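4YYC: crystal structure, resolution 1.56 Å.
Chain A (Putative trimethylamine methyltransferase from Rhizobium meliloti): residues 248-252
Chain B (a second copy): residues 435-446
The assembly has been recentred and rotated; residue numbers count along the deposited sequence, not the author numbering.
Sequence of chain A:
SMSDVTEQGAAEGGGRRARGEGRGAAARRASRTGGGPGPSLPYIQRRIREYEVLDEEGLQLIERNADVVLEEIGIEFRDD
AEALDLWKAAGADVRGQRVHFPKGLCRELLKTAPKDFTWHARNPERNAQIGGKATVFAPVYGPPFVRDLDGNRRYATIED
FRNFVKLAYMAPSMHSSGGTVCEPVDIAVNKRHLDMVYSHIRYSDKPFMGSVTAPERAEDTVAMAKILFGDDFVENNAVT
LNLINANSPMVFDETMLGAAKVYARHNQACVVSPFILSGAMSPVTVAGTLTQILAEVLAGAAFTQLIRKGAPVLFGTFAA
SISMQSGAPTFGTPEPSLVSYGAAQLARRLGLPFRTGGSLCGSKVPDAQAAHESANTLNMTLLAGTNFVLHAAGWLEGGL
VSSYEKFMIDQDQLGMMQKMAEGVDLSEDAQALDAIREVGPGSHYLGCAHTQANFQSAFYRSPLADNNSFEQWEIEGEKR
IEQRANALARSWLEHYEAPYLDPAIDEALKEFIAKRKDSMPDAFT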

# COMPACT_ATOMS: atom_id res chain seq x y z
N SER A 248 13.54 -9.91 -22.33
CA SER A 248 13.44 -11.09 -21.49
C SER A 248 12.56 -12.13 -22.19
O SER A 248 11.56 -11.72 -22.79
CB SER A 248 12.85 -10.69 -20.13
OG SER A 248 13.57 -9.57 -19.59
N PRO A 249 12.90 -13.43 -22.16
CA PRO A 249 14.00 -13.97 -21.33
C PRO A 249 15.38 -13.99 -22.01
O PRO A 249 15.54 -14.51 -23.10
CB PRO A 249 13.55 -15.42 -21.06
CG PRO A 249 12.65 -15.76 -22.23
CD PRO A 249 11.98 -14.47 -22.63
N MSE A 250 16.36 -13.44 -21.27
CA MSE A 250 17.80 -13.74 -21.42
C MSE A 250 18.32 -13.34 -22.80
O MSE A 250 19.19 -14.01 -23.35
CB MSE A 250 18.03 -15.23 -21.05
CG MSE A 250 17.67 -15.49 -19.57
SE MSE A 250 17.84 -17.42 -19.19
CE MSE A 250 16.10 -18.04 -19.92
N VAL A 251 17.82 -12.24 -23.35
CA VAL A 251 18.34 -11.71 -24.62
C VAL A 251 18.55 -10.23 -24.44
O VAL A 251 17.64 -9.54 -23.93
CB VAL A 251 17.33 -11.93 -25.78
CG1 VAL A 251 17.76 -11.19 -27.05
CG2 VAL A 251 17.17 -13.42 -26.08
N PHE A 252 19.69 -9.73 -24.94
CA PHE A 252 19.86 -8.29 -25.23
C PHE A 252 19.99 -8.13 -26.74
O PHE A 252 20.77 -8.81 -27.35
CB PHE A 252 21.10 -7.72 -24.52
CG PHE A 252 20.90 -7.54 -23.04
CD1 PHE A 252 20.30 -6.41 -22.53
CD2 PHE A 252 21.30 -8.55 -22.16
CE1 PHE A 252 20.08 -6.26 -21.17
CE2 PHE A 252 21.09 -8.41 -20.78
CZ PHE A 252 20.49 -7.29 -20.29
N ALA B 435 12.47 -25.28 -15.83
CA ALA B 435 11.69 -24.42 -16.73
C ALA B 435 12.58 -23.40 -17.42
O ALA B 435 12.49 -23.23 -18.63
CB ALA B 435 10.58 -23.71 -15.98
N ILE B 436 13.49 -22.77 -16.67
CA ILE B 436 14.45 -21.81 -17.27
C ILE B 436 15.32 -22.50 -18.35
O ILE B 436 15.52 -21.98 -19.45
CB ILE B 436 15.30 -21.10 -16.19
CG1 ILE B 436 14.40 -20.31 -15.21
CG2 ILE B 436 16.33 -20.18 -16.84
CD1 ILE B 436 15.12 -19.69 -14.05
N ARG B 437 15.77 -23.71 -18.05
CA ARG B 437 16.55 -24.51 -19.01
C ARG B 437 15.78 -24.89 -20.26
O ARG B 437 16.30 -24.80 -21.38
CB ARG B 437 17.01 -25.80 -18.36
CG ARG B 437 18.01 -25.63 -17.25
CD ARG B 437 18.42 -27.00 -16.71
NE ARG B 437 19.57 -26.85 -15.83
CZ ARG B 437 19.56 -26.93 -14.50
NH1 ARG B 437 18.44 -27.23 -13.81
NH2 ARG B 437 20.71 -26.75 -13.84
N GLU B 438 14.56 -25.38 -20.07
CA GLU B 438 13.77 -25.92 -21.18
C GLU B 438 13.28 -24.79 -22.09
O GLU B 438 13.25 -24.94 -23.31
CB GLU B 438 12.58 -26.74 -20.66
N VAL B 439 12.95 -23.65 -21.52
CA VAL B 439 12.50 -22.51 -22.32
C VAL B 439 13.72 -21.88 -22.97
O VAL B 439 13.81 -21.78 -24.20
CB VAL B 439 11.70 -21.51 -21.45
CG1 VAL B 439 11.40 -20.20 -22.17
CG2 VAL B 439 10.39 -22.16 -21.04
N GLY B 440 14.65 -21.45 -22.12
CA GLY B 440 15.91 -20.83 -22.57
C GLY B 440 15.73 -19.43 -23.17
O GLY B 440 14.61 -18.89 -23.27
N PRO B 441 16.85 -18.82 -23.58
CA PRO B 441 16.76 -17.44 -24.06
C PRO B 441 15.91 -17.29 -25.32
O PRO B 441 15.99 -18.11 -26.22
CB PRO B 441 18.24 -17.09 -24.35
CG PRO B 441 19.03 -17.99 -23.44
CD PRO B 441 18.25 -19.28 -23.48
N GLY B 442 15.12 -16.23 -25.39
CA GLY B 442 14.41 -15.91 -26.61
C GLY B 442 13.11 -16.66 -26.79
O GLY B 442 12.47 -16.49 -27.83
N SER B 443 12.72 -17.50 -25.82
CA SER B 443 11.47 -18.22 -25.92
C SER B 443 10.44 -17.62 -24.94
O SER B 443 10.48 -16.43 -24.63
CB SER B 443 11.74 -19.72 -25.75
OG SER B 443 10.58 -20.47 -26.05
N HIS B 444 9.46 -18.39 -24.53
CA HIS B 444 8.49 -17.91 -23.55
C HIS B 444 7.97 -19.09 -22.79
O HIS B 444 8.09 -20.23 -23.24
CB HIS B 444 7.36 -17.16 -24.25
CG HIS B 444 6.55 -18.02 -25.15
ND1 HIS B 444 5.44 -18.72 -24.71
CD2 HIS B 444 6.69 -18.33 -26.46
CE1 HIS B 444 4.94 -19.43 -25.70
NE2 HIS B 444 5.67 -19.20 -26.78
N TYR B 445 7.37 -18.78 -21.64
CA TYR B 445 6.99 -19.76 -20.65
C TYR B 445 5.49 -20.14 -20.65
O TYR B 445 5.09 -20.98 -19.81
CB TYR B 445 7.33 -19.24 -19.27
CG TYR B 445 8.81 -19.12 -18.98
CD1 TYR B 445 9.52 -18.00 -19.37
CD2 TYR B 445 9.47 -20.10 -18.25
CE1 TYR B 445 10.89 -17.87 -19.08
CE2 TYR B 445 10.82 -19.99 -17.95
CZ TYR B 445 11.53 -18.88 -18.37
OH TYR B 445 12.86 -18.77 -18.06
N LEU B 446 4.67 -19.50 -21.48
CA LEU B 446 3.20 -19.72 -21.48
C LEU B 446 2.80 -21.19 -21.67
O LEU B 446 1.83 -21.64 -21.06
CB LEU B 446 2.51 -18.89 -22.57
CG LEU B 446 2.54 -17.37 -22.42
CD1 LEU B 446 2.14 -16.70 -23.73
CD2 LEU B 446 1.64 -16.94 -21.26

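One hydrogen bond joins the two stretches. Gly B442 N donates to Pro A249 O at 2.9 Å, with an N-H...O angle of 157°. The same carbonyl receives a CA-H...O contact: Pro B441 CA lies 3.3 Å from Pro A249 O. Both donors belong to the type II turn from Gly B440 to Ser B443, so the turn meets chain A through its backbone. Within the turn, Ser B443 N makes a weak hydrogen bond to Gly B440 O.

The remaining contacts are mainly apolar. Met A250, a selenomethionine, has the most area covered by the other stretch. Its chi angles are m, t, m. Its CE lies 3.8 Å from Ile B436 CG2 and 3.6 Å from Gly B440 C, so the long, flexible chain reaches the end of the helix. Nearer its backbone, Met A250 CB packs 3.8 Å from Pro B441 CG. Val A251 CG2 adds a looser contact, 4.2 Å from Pro B441 CB.

Pro A249 follows a cis peptide bond and points its CA-to-CB bond toward chain B. Its ring sits close to backbone oxygen, with Pro A249 CD 3.2 Å from Ser B443 O. Pro A249 CB approaches the edge of the Tyr B445 ring, 4.1 Å from Tyr B445 CE1. The tyrosine OH is hydrogen-bonded elsewhere in the structure.

The contact buries 359 Å², both sides summed. Pro A249, Met A250 and Val A251 are all buried in the assembly, which suits their apolar side chains. Two glycines suit the turn. Gly B440 leaves the helix with positive phi, and a CB there would clash with Pro B441 CD. Gly B442 has phi/psi of 84/2; a CB would jam against the preceding carbonyl oxygen. Pro B441, between them, has a phi of -63°, well suited to its ring.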